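Epidermin biosynthesis protein EpiD (Staphylococcus aureus, PDB 3QJG) probably catalyses the FMN-dependent oxidative decarboxylation of the C-terminal cysteine of the epidermin precursor peptide. Local coordinates at residues L12-S18 / I82-T86; H23-E27 / A165-V171; V37-T41 / N100-I105. All blocks are in the same frame, centred on the assembly; numbering follows the deposited sequence. Where two conformers were deposited one is given.

Contact 1: residues L12-S18 / I82-T86; sequences LCGSVNS and ILPAT. With FMN (flavin mononucleotide), chain M.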
loop_
_atom_site.group_PDB
_atom_site.type_symbol
_atom_site.label_atom_id
_atom_site.label_comp_id
_atom_site.label_asym_id
_atom_site.label_seq_id
_atom_site.Cartn_x
_atom_site.Cartn_y
_atom_site.Cartn_z
ATOM N N LEU A 12 -28.250 12.507 4.983
ATOM C CA LEU A 12 -27.756 12.279 6.347
ATOM C C LEU A 12 -26.537 13.145 6.621
ATOM O O LEU A 12 -25.640 13.154 5.841
ATOM C CB LEU A 12 -27.251 10.859 6.490
ATOM C CG LEU A 12 -28.222 9.740 6.299
ATOM C CD1 LEU A 12 -27.498 8.441 6.386
ATOM C CD2 LEU A 12 -29.276 9.942 7.362
ATOM N N CYS A 13 -26.464 13.765 7.769
ATOM C CA CYS A 13 -25.302 14.559 8.097
ATOM C C CYS A 13 -24.515 13.919 9.274
ATOM O O CYS A 13 -24.927 12.887 9.834
ATOM C CB CYS A 13 -25.747 15.958 8.415
ATOM S SG CYS A 13 -26.527 16.891 7.070
ATOM N N GLY A 14 -23.422 14.565 9.661
ATOM C CA GLY A 14 -22.509 14.101 10.717
ATOM C C GLY A 14 -22.948 14.263 12.172
ATOM O O GLY A 14 -22.497 15.170 12.925
ATOM N N SER A 15 -23.795 13.341 12.581
ATOM C CA SER A 15 -24.436 13.355 13.907
ATOM C C SER A 15 -24.724 11.920 14.270
ATOM O O SER A 15 -24.974 11.093 13.381
ATOM C CB SER A 15 -25.772 14.146 13.811
ATOM O OG SER A 15 -26.542 14.127 14.997
ATOM N N VAL A 16 -24.782 11.628 15.567
ATOM C CA VAL A 16 -25.040 10.276 15.997
ATOM C C VAL A 16 -26.486 9.846 15.677
ATOM O O VAL A 16 -26.735 8.677 15.501
ATOM C CB VAL A 16 -24.706 10.022 17.496
ATOM C CG1 VAL A 16 -25.192 8.608 17.908
ATOM C CG2 VAL A 16 -23.218 10.121 17.712
ATOM N N ASN A 17 -27.412 10.796 15.605
ATOM C CA ASN A 17 -28.786 10.491 15.214
ATOM C C ASN A 17 -28.949 9.878 13.810
ATOM O O ASN A 17 -29.915 9.140 13.580
ATOM C CB ASN A 17 -29.764 11.642 15.484
ATOM C CG ASN A 17 -30.339 11.625 16.951
ATOM O OD1 ASN A 17 -30.297 10.598 17.645
ATOM N ND2 ASN A 17 -30.862 12.760 17.403
ATOM N N SER A 18 -27.957 10.041 12.935
ATOM C CA SER A 18 -27.927 9.280 11.658
ATOM C C SER A 18 -27.978 7.783 11.808
ATOM O O SER A 18 -28.356 7.079 10.904
ATOM C CB SER A 18 -26.707 9.669 10.847
ATOM O OG SER A 18 -26.917 10.959 10.292
ATOM N N ILE A 82 -33.308 16.856 4.748
ATOM C CA ILE A 82 -32.070 16.687 5.460
ATOM C C ILE A 82 -32.370 16.210 6.901
ATOM O O ILE A 82 -32.952 16.944 7.726
ATOM C CB ILE A 82 -31.217 17.956 5.427
ATOM C CG1 ILE A 82 -31.206 18.564 4.026
ATOM C CG2 ILE A 82 -29.812 17.622 5.874
ATOM C CD1 ILE A 82 -30.427 19.811 3.916
ATOM N N LEU A 83 -31.997 14.968 7.202
ATOM C CA LEU A 83 -32.339 14.354 8.490
ATOM C C LEU A 83 -31.297 13.305 8.888
ATOM O O LEU A 83 -31.130 12.296 8.173
ATOM C CB LEU A 83 -33.730 13.697 8.425
ATOM C CG LEU A 83 -34.290 13.342 9.801
ATOM C CD1 LEU A 83 -35.800 13.187 9.815
ATOM C CD2 LEU A 83 -33.606 12.114 10.384
ATOM N N PRO A 84 -30.574 13.538 9.996
ATOM C CA PRO A 84 -30.472 14.759 10.829
ATOM C C PRO A 84 -29.682 15.835 10.100
ATOM O O PRO A 84 -28.734 15.502 9.389
ATOM C CB PRO A 84 -29.653 14.310 12.016
ATOM C CG PRO A 84 -28.845 13.104 11.474
ATOM C CD PRO A 84 -29.707 12.454 10.489
ATOM N N ALA A 85 -30.002 17.099 10.367
ATOM C CA ALA A 85 -29.398 18.211 9.736
ATOM C C ALA A 85 -28.536 18.856 10.771
ATOM O O ALA A 85 -29.078 19.316 11.776
ATOM C CB ALA A 85 -30.464 19.251 9.242
ATOM N N THR A 86 -27.219 18.878 10.491
ATOM C CA THR A 86 -26.239 19.574 11.266
ATOM C C THR A 86 -26.303 21.039 11.034
ATOM O O THR A 86 -26.742 21.509 9.949
ATOM C CB THR A 86 -24.800 19.160 10.890
ATOM O OG1 THR A 86 -24.591 19.306 9.473
ATOM C CG2 THR A 86 -24.527 17.722 11.314
HETATM N N1 FMN M . -23.010 18.472 14.573
HETATM C C2 FMN M . -24.321 18.869 14.513
HETATM O O2 FMN M . -24.605 19.933 13.974
HETATM N N3 FMN M . -25.297 18.116 15.081
HETATM C C4 FMN M . -25.003 16.949 15.717
HETATM O O4 FMN M . -25.937 16.356 16.203
HETATM C C4A FMN M . -23.683 16.514 15.809
HETATM N N5 FMN M . -23.333 15.334 16.433
HETATM C C5A FMN M . -22.037 14.928 16.436
HETATM C C6 FMN M . -21.684 13.767 17.109
HETATM C C7 FMN M . -20.367 13.354 17.116
HETATM C C7M FMN M . -19.936 12.088 17.797
HETATM C C8 FMN M . -19.399 14.131 16.468
HETATM C C8M FMN M . -17.934 13.768 16.486
HETATM C C9 FMN M . -19.741 15.313 15.844
HETATM C C9A FMN M . -21.065 15.725 15.820
HETATM N N10 FMN M . -21.398 16.932 15.207
HETATM C C10 FMN M . -22.698 17.303 15.203
HETATM C "C1'" FMN M . -20.407 17.838 14.522
HETATM C "C2'" FMN M . -20.492 17.684 13.006
HETATM O "O2'" FMN M . -20.404 16.293 12.643
HETATM C "C3'" FMN M . -19.431 18.552 12.438
HETATM O "O3'" FMN M . -19.690 19.951 12.705
HETATM C "C4'" FMN M . -19.273 18.318 10.935
HETATM O "O4'" FMN M . -18.356 19.248 10.383
HETATM C "C5'" FMN M . -20.537 18.533 10.170
HETATM O "O5'" FMN M . -20.279 18.061 8.860
HETATM P P FMN M . -21.477 17.768 7.828
HETATM O O1P FMN M . -20.883 17.832 6.455
HETATM O O2P FMN M . -22.536 18.804 8.020
HETATM O O3P FMN M . -22.048 16.413 7.838
#
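P84, C13 and T86 carry the contact in which the loop that follows strand 7-12 meets the cornered end of the neighbouring parallel strand 79-85, and they illustrate how a Rossmann-like flavoprotein fold builds its cofactor cradle. P84 follows a cis peptide bond at a corner of the chain, and its ring is turned into the bend of residues 12-18. The CG-CD edge of the ring abuts the S18 hydroxyl, with S18 OG 3.1 Å from P84 CG. That hydroxyl is already engaged as a donor to the carbonyl of C13 (S18 OG to C13 O, 2.8 Å), approaching in the carbonyl plane, so the bend is tied to itself beside the edge of the proline ring. S15 CB, earlier in the bend, touches P84 CG.

C13 points at the other segment. Its CB rests 3.2 Å from P84 O, while its amide makes only a weak bond to that same oxygen (C13 N to P84 O, 3.3 Å). With SG anti to the carbonyl carbon (chi1 -64°), the sulfur makes an apolar contact with I82, 3.6 Å from CG2.

T86 serves both neighbours and ligand. Its CG2 packs on C13 CB and also approaches the pyrimidine end of the flavin. OG1 accepts a bond from the amide of T89, capping helix 87-94, and donates to the FMN phosphate. From the facing loop, S15 OG binds the flavin carbonyl O4 at 2.6 Å. The phosphate is thus gripped from both segments: T86 OG1 lies 2.6 Å from O2P, and G14 N lies 2.9 Å from O3P.

Contact 2: residues H23-E27 / A165-V171; sequences HYIIE and APEPYKV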
loop_
_atom_site.group_PDB
_atom_site.type_symbol
_atom_site.label_atom_id
_atom_site.label_comp_id
_atom_site.label_asym_id
_atom_site.label_seq_id
_atom_site.Cartn_x
_atom_site.Cartn_y
_atom_site.Cartn_z
ATOM N N HIS A 23 -34.957 3.330 10.682
ATOM C CA HIS A 23 -36.349 3.452 11.157
ATOM C C HIS A 23 -37.152 4.411 10.272
ATOM O O HIS A 23 -38.280 4.118 9.917
ATOM C CB HIS A 23 -36.417 3.948 12.627
ATOM C CG HIS A 23 -35.570 3.152 13.575
ATOM N ND1 HIS A 23 -35.652 1.774 13.665
ATOM C CD2 HIS A 23 -34.616 3.537 14.465
ATOM C CE1 HIS A 23 -34.782 1.348 14.568
ATOM N NE2 HIS A 23 -34.136 2.396 15.064
ATOM N N TYR A 24 -36.553 5.555 9.938
ATOM C CA TYR A 24 -37.194 6.541 9.095
ATOM C C TYR A 24 -37.378 5.996 7.679
ATOM O O TYR A 24 -38.437 6.141 7.057
ATOM C CB TYR A 24 -36.355 7.807 9.077
ATOM C CG TYR A 24 -36.280 8.519 10.408
ATOM C CD1 TYR A 24 -37.047 9.650 10.662
ATOM C CD2 TYR A 24 -35.411 8.098 11.396
ATOM C CE1 TYR A 24 -36.950 10.319 11.855
ATOM C CE2 TYR A 24 -35.327 8.756 12.610
ATOM C CZ TYR A 24 -36.087 9.878 12.835
ATOM O OH TYR A 24 -35.985 10.530 14.054
ATOM N N ILE A 25 -36.358 5.323 7.169
ATOM C CA ILE A 25 -36.490 4.695 5.855
ATOM C C ILE A 25 -37.651 3.706 5.865
ATOM O O ILE A 25 -38.490 3.722 4.964
ATOM C CB ILE A 25 -35.233 3.938 5.434
ATOM C CG1 ILE A 25 -34.046 4.910 5.302
ATOM C CG2 ILE A 25 -35.511 3.180 4.141
ATOM C CD1 ILE A 25 -32.681 4.200 5.208
ATOM N N ILE A 26 -37.721 2.863 6.892
ATOM C CA ILE A 26 -38.764 1.842 6.917
ATOM C C ILE A 26 -40.152 2.501 6.830
ATOM O O ILE A 26 -41.077 1.979 6.151
ATOM C CB ILE A 26 -38.641 0.910 8.177
ATOM C CG1 ILE A 26 -37.451 -0.060 8.028
ATOM C CG2 ILE A 26 -39.933 0.085 8.424
ATOM C CD1 ILE A 26 -37.553 -1.325 8.949
ATOM N N GLU A 27 -40.304 3.617 7.533
ATOM C CA GLU A 27 -41.580 4.296 7.637
ATOM C C GLU A 27 -41.922 5.131 6.394
ATOM O O GLU A 27 -43.064 5.225 6.026
ATOM C CB GLU A 27 -41.629 5.176 8.911
ATOM C CG GLU A 27 -41.590 4.413 10.260
ATOM C CD GLU A 27 -42.535 3.181 10.330
ATOM O OE1 GLU A 27 -42.039 2.044 10.533
ATOM O OE2 GLU A 27 -43.769 3.359 10.201
ATOM N N ALA A 165 -33.982 15.545 15.733
ATOM C CA ALA A 165 -34.857 15.040 14.657
ATOM C C ALA A 165 -36.092 14.389 15.295
ATOM O O ALA A 165 -35.991 13.771 16.331
ATOM C CB ALA A 165 -34.104 14.034 13.728
ATOM N N PRO A 166 -37.264 14.541 14.671
ATOM C CA PRO A 166 -38.450 14.047 15.314
ATOM C C PRO A 166 -38.702 12.605 14.961
ATOM O O PRO A 166 -38.016 12.034 14.107
ATOM C CB PRO A 166 -39.546 14.938 14.722
ATOM C CG PRO A 166 -39.021 15.301 13.343
ATOM C CD PRO A 166 -37.569 15.425 13.524
ATOM N N GLU A 167 -39.701 12.042 15.605
ATOM C CA GLU A 167 -39.998 10.655 15.322
ATOM C C GLU A 167 -40.496 10.504 13.872
ATOM O O GLU A 167 -41.038 11.460 13.264
ATOM C CB GLU A 167 -40.943 10.044 16.354
ATOM C CG GLU A 167 -40.219 9.695 17.666
ATOM C CD GLU A 167 -38.749 9.281 17.475
ATOM O OE1 GLU A 167 -38.470 8.233 16.822
ATOM O OE2 GLU A 167 -37.865 10.002 18.010
ATOM N N PRO A 168 -40.222 9.315 13.266
ATOM C CA PRO A 168 -40.570 9.077 11.882
ATOM C C PRO A 168 -41.973 9.478 11.428
ATOM O O PRO A 168 -42.129 10.056 10.328
ATOM C CB PRO A 168 -40.365 7.572 11.716
ATOM C CG PRO A 168 -39.308 7.237 12.662
ATOM C CD PRO A 168 -39.447 8.185 13.815
ATOM N N TYR A 169 -42.984 9.252 12.257
ATOM C CA TYR A 169 -44.341 9.696 11.860
ATOM C C TYR A 169 -44.449 11.219 11.691
ATOM O O TYR A 169 -45.227 11.690 10.851
ATOM C CB TYR A 169 -45.439 9.133 12.803
ATOM C CG TYR A 169 -45.656 9.883 14.107
ATOM C CD1 TYR A 169 -46.592 10.906 14.194
ATOM C CD2 TYR A 169 -44.960 9.531 15.257
ATOM C CE1 TYR A 169 -46.809 11.592 15.408
ATOM C CE2 TYR A 169 -45.157 10.203 16.476
ATOM C CZ TYR A 169 -46.086 11.234 16.545
ATOM O OH TYR A 169 -46.295 11.897 17.745
ATOM N N LYS A 170 -43.681 11.998 12.451
ATOM C CA LYS A 170 -43.751 13.473 12.331
ATOM C C LYS A 170 -43.102 13.930 11.044
ATOM O O LYS A 170 -43.517 14.909 10.437
ATOM C CB LYS A 170 -43.067 14.195 13.510
ATOM C CG LYS A 170 -43.845 14.159 14.841
ATOM C CD LYS A 170 -44.994 15.176 14.874
ATOM C CE LYS A 170 -45.627 15.259 16.261
ATOM N NZ LYS A 170 -46.993 15.909 16.205
ATOM N N VAL A 171 -42.068 13.210 10.631
ATOM C CA VAL A 171 -41.428 13.435 9.349
ATOM C C VAL A 171 -42.445 13.200 8.254
ATOM O O VAL A 171 -42.579 14.030 7.366
ATOM C CB VAL A 171 -40.181 12.485 9.185
ATOM C CG1 VAL A 171 -39.513 12.678 7.803
ATOM C CG2 VAL A 171 -39.184 12.719 10.335
#
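Y24 sets its CG anti to its own carbonyl carbon (chi1 -66°) and turns its ring by chi2 (-102°) to meet P168 face-on, while V171, with CG2 likewise anti to its carbonyl carbon, brings that methyl to the rim of the same ring. The result joins helix 21-28 to the start of the C-terminal helix 168-174 on one side of the central sheet. P168 CG stands 3.8 Å from the centroid of the Y24 ring, almost on its normal, a CH-pi contact in which the two side chains cross at about a right angle. V171 CG2 lies in the ring plane, 3.6 Å from Y24 CE1. On the outer side, E27 bends at chi2 and lays its CG against P168 CB at 3.7 Å.

The phenol reaches the loop before helix 168-174. Y24 OH donates to P166 O at 2.5 Å, coming from above the carbonyl plane, 42° out of it. L83 of strand 79-85 packs on both Y24 and A165 and continues the apolar layer beneath them. One aromatic side chain therefore combines apolar contact with a polar tie: the bond to P166 O satisfies the buried hydroxyl and, together with the contacts at face and edge, limits rotation of the ring.

Contact 3: residues V37-T41 / N100-I105; sequences VIAST and NLLLTI. With FMN (flavin mononucleotide), chain M; FMN (flavin mononucleotide), chain P.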
loop_
_atom_site.group_PDB
_atom_site.type_symbol
_atom_site.label_atom_id
_atom_site.label_comp_id
_atom_site.label_asym_id
_atom_site.label_seq_id
_atom_site.Cartn_x
_atom_site.Cartn_y
_atom_site.Cartn_z
ATOM N N VAL A 37 -30.905 7.439 -0.268
ATOM C CA VAL A 37 -30.115 8.028 0.760
ATOM C C VAL A 37 -28.808 8.478 0.230
ATOM O O VAL A 37 -28.244 7.800 -0.624
ATOM C CB VAL A 37 -29.874 6.992 1.873
ATOM C CG1 VAL A 37 -29.073 7.611 2.998
ATOM C CG2 VAL A 37 -31.209 6.519 2.398
ATOM N N ILE A 38 -28.346 9.611 0.757
ATOM C CA ILE A 38 -27.012 10.112 0.550
ATOM C C ILE A 38 -26.480 10.675 1.865
ATOM O O ILE A 38 -27.242 11.266 2.597
ATOM C CB ILE A 38 -26.971 11.270 -0.524
ATOM C CG1 ILE A 38 -25.532 11.694 -0.848
ATOM C CG2 ILE A 38 -27.839 12.494 -0.103
ATOM C CD1 ILE A 38 -25.421 12.714 -2.050
ATOM N N ALA A 39 -25.193 10.517 2.140
ATOM C CA ALA A 39 -24.564 11.150 3.329
ATOM C C ALA A 39 -23.655 12.270 2.952
ATOM O O ALA A 39 -23.073 12.225 1.877
ATOM C CB ALA A 39 -23.776 10.162 4.083
ATOM N N SER A 40 -23.429 13.199 3.892
ATOM C CA SER A 40 -22.426 14.217 3.760
ATOM C C SER A 40 -21.058 13.557 3.871
ATOM O O SER A 40 -20.964 12.348 4.168
ATOM C CB SER A 40 -22.538 15.250 4.911
ATOM O OG SER A 40 -22.298 14.649 6.192
ATOM N N THR A 41 -19.986 14.340 3.710
ATOM C CA THR A 41 -18.674 13.702 3.653
ATOM C C THR A 41 -18.373 13.221 5.074
ATOM O O THR A 41 -18.121 12.034 5.299
ATOM C CB THR A 41 -17.600 14.607 2.988
ATOM O OG1 THR A 41 -17.975 14.809 1.600
ATOM C CG2 THR A 41 -16.157 13.956 3.105
ATOM N N ASN A 100 -19.854 19.297 -1.567
ATOM C CA ASN A 100 -20.081 17.858 -1.769
ATOM C C ASN A 100 -21.370 17.519 -2.497
ATOM O O ASN A 100 -22.145 18.401 -2.760
ATOM C CB ASN A 100 -20.008 17.132 -0.466
ATOM C CG ASN A 100 -21.053 17.576 0.541
ATOM O OD1 ASN A 100 -22.234 17.781 0.217
ATOM N ND2 ASN A 100 -20.632 17.645 1.819
ATOM N N LEU A 101 -21.626 16.240 -2.806
ATOM C CA LEU A 101 -22.755 15.924 -3.623
ATOM C C LEU A 101 -24.107 16.270 -2.923
ATOM O O LEU A 101 -25.021 16.830 -3.513
ATOM C CB LEU A 101 -22.673 14.415 -4.024
ATOM C CG LEU A 101 -23.842 14.015 -4.872
ATOM C CD1 LEU A 101 -23.954 14.998 -6.116
ATOM C CD2 LEU A 101 -23.698 12.419 -5.232
ATOM N N LEU A 102 -24.241 15.938 -1.643
ATOM C CA LEU A 102 -25.416 16.228 -0.894
ATOM C C LEU A 102 -25.776 17.693 -0.922
ATOM O O LEU A 102 -26.946 18.064 -1.102
ATOM C CB LEU A 102 -25.191 15.806 0.573
ATOM C CG LEU A 102 -26.271 16.061 1.616
ATOM C CD1 LEU A 102 -26.058 15.101 2.784
ATOM C CD2 LEU A 102 -26.236 17.515 2.192
ATOM N N LEU A 103 -24.781 18.535 -0.714
ATOM C CA LEU A 103 -25.038 19.953 -0.629
ATOM C C LEU A 103 -25.419 20.570 -1.971
ATOM O O LEU A 103 -26.226 21.519 -2.030
ATOM C CB LEU A 103 -23.833 20.696 -0.090
ATOM C CG LEU A 103 -23.358 20.491 1.344
ATOM C CD1 LEU A 103 -22.025 21.237 1.586
ATOM C CD2 LEU A 103 -24.411 20.994 2.281
ATOM N N THR A 104 -24.788 20.073 -3.028
ATOM C CA THR A 104 -25.110 20.463 -4.396
ATOM C C THR A 104 -26.542 20.063 -4.835
ATOM O O THR A 104 -27.230 20.833 -5.542
ATOM C CB THR A 104 -24.095 19.826 -5.402
ATOM O OG1 THR A 104 -22.766 20.194 -4.999
ATOM C CG2 THR A 104 -24.356 20.220 -6.829
ATOM N N ILE A 105 -26.946 18.855 -4.477
ATOM C CA ILE A 105 -28.305 18.426 -4.605
ATOM C C ILE A 105 -29.295 19.375 -3.935
ATOM O O ILE A 105 -30.252 19.772 -4.596
ATOM C CB ILE A 105 -28.517 17.005 -4.109
ATOM C CG1 ILE A 105 -27.716 16.032 -4.959
ATOM C CG2 ILE A 105 -29.996 16.589 -4.271
ATOM C CD1 ILE A 105 -27.569 14.608 -4.324
HETATM N N1 FMN M . -23.010 18.472 14.573
HETATM C C2 FMN M . -24.321 18.869 14.513
HETATM O O2 FMN M . -24.605 19.933 13.974
HETATM N N3 FMN M . -25.297 18.116 15.081
HETATM C C4 FMN M . -25.003 16.949 15.717
HETATM O O4 FMN M . -25.937 16.356 16.203
HETATM C C4A FMN M . -23.683 16.514 15.809
HETATM N N5 FMN M . -23.333 15.334 16.433
HETATM C C5A FMN M . -22.037 14.928 16.436
HETATM C C6 FMN M . -21.684 13.767 17.109
HETATM C C7 FMN M . -20.367 13.354 17.116
HETATM C C7M FMN M . -19.936 12.088 17.797
HETATM C C8 FMN M . -19.399 14.131 16.468
HETATM C C8M FMN M . -17.934 13.768 16.486
HETATM C C9 FMN M . -19.741 15.313 15.844
HETATM C C9A FMN M . -21.065 15.725 15.820
HETATM N N10 FMN M . -21.398 16.932 15.207
HETATM C C10 FMN M . -22.698 17.303 15.203
HETATM C "C1'" FMN M . -20.407 17.838 14.522
HETATM C "C2'" FMN M . -20.492 17.684 13.006
HETATM O "O2'" FMN M . -20.404 16.293 12.643
HETATM C "C3'" FMN M . -19.431 18.552 12.438
HETATM O "O3'" FMN M . -19.690 19.951 12.705
HETATM C "C4'" FMN M . -19.273 18.318 10.935
HETATM O "O4'" FMN M . -18.356 19.248 10.383
HETATM C "C5'" FMN M . -20.537 18.533 10.170
HETATM O "O5'" FMN M . -20.279 18.061 8.860
HETATM P P FMN M . -21.477 17.768 7.828
HETATM O O1P FMN M . -20.883 17.832 6.455
HETATM O O2P FMN M . -22.536 18.804 8.020
HETATM O O3P FMN M . -22.048 16.413 7.838
HETATM N N1 FMN P . -21.614 22.542 -10.726
HETATM C C2 FMN P . -21.780 23.805 -11.246
HETATM O O2 FMN P . -21.926 24.848 -10.522
HETATM N N3 FMN P . -21.719 23.915 -12.615
HETATM C C4 FMN P . -21.573 22.827 -13.449
HETATM O O4 FMN P . -21.588 23.037 -14.665
HETATM C C4A FMN P . -21.426 21.563 -12.904
HETATM N N5 FMN P . -21.296 20.414 -13.690
HETATM C C5A FMN P . -21.107 19.162 -13.109
HETATM C C6 FMN P . -20.948 18.013 -13.886
HETATM C C7 FMN P . -20.754 16.751 -13.293
HETATM C C7M FMN P . -20.591 15.495 -14.139
HETATM C C8 FMN P . -20.744 16.665 -11.897
HETATM C C8M FMN P . -20.531 15.353 -11.175
HETATM C C9 FMN P . -20.900 17.810 -11.124
HETATM C C9A FMN P . -21.092 19.055 -11.725
HETATM N N10 FMN P . -21.268 20.188 -10.942
HETATM C C10 FMN P . -21.425 21.438 -11.523
HETATM C "C1'" FMN P . -21.267 20.120 -9.478
HETATM C "C2'" FMN P . -19.954 20.619 -8.890
HETATM O "O2'" FMN P . -18.808 19.940 -9.340
HETATM C "C3'" FMN P . -20.035 20.441 -7.393
HETATM O "O3'" FMN P . -20.989 21.307 -6.798
HETATM C "C4'" FMN P . -18.642 20.662 -6.753
HETATM O "O4'" FMN P . -18.763 20.604 -5.375
HETATM C "C5'" FMN P . -18.062 21.971 -7.117
HETATM O "O5'" FMN P . -16.855 22.135 -6.423
HETATM P P FMN P . -15.819 23.285 -6.845
HETATM O O1P FMN P . -14.777 23.502 -5.680
HETATM O O2P FMN P . -16.629 24.458 -7.139
HETATM O O3P FMN P . -15.196 22.940 -8.158
HETATM O O HOH W 1 -22.343 13.811 -0.347
#
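Strand 37-39 and helix 101-105 come within 8.6 Å of each other, axis to axis, at an angle of 119° between their chain directions, and they approach most closely where the strand runs out, at S40 opposite L102. No direct hydrogen bond spans the gap; a single water does so instead, donating to A39 O at 2.8 Å and accepting from L102 N at 3.1 Å. This occupies one of the amides of the first helical turn. E62 OE1 accepts from L101 N, and N100, at the N-cap position, accepts from L103 N through its own side chain: N100 OD1 lies 2.8 Å from L103 N, with the donor nearly along the C=O axis.

I38 supplies most of the apolar contact. Its chain is fully extended (chi1 -174°, chi2 172°), which projects CD1 against the helix, where it touches I105 CD1 at 3.7 Å and presses on L101 CG at 3.5 Å, tighter than a usual carbon contact. L102 reaches the other way, its CD1 lying over the backbone at S40 N.

The strand is part of the parallel, Rossmann-like portion of the sheet in this flavoprotein, with strand 34-39 beside strand 7-12, and the C-terminal end of strand 34-39 leads to the phosphate site at S40. There S40 OG points at phosphate oxygen O3P of one FMN, although the modelled separation is too short to be taken literally. T41 OG1 sits beside N100 CB.

The helix looks toward a second FMN, held mainly by the fourth subunit. T104 OG1 accepts from ribityl O3' of this cofactor at 2.8 Å and donates to N100 O at 2.9 Å.

Contacts 1 and 3 lie about 12 Å apart between centres and share the mixed sheet: L12 pairs with I38 and S40 between adjacent strands 7-12 and 34-39, and both contacts reach the same FMN. Contact 2 lies about 13 Å from contact 1 and 20 Å from contact 3, joined to them through L83 and through I25 on V37. Along the chain the order is 12-18, 23-27, 37-41, 82-86, 100-105, 165-171, so residues from all through the sequence converge. With helix 101-107 facing the cofactor of another subunit, sites are completed across subunit boundaries, consistent with FMN binding depending on contacts between subunits.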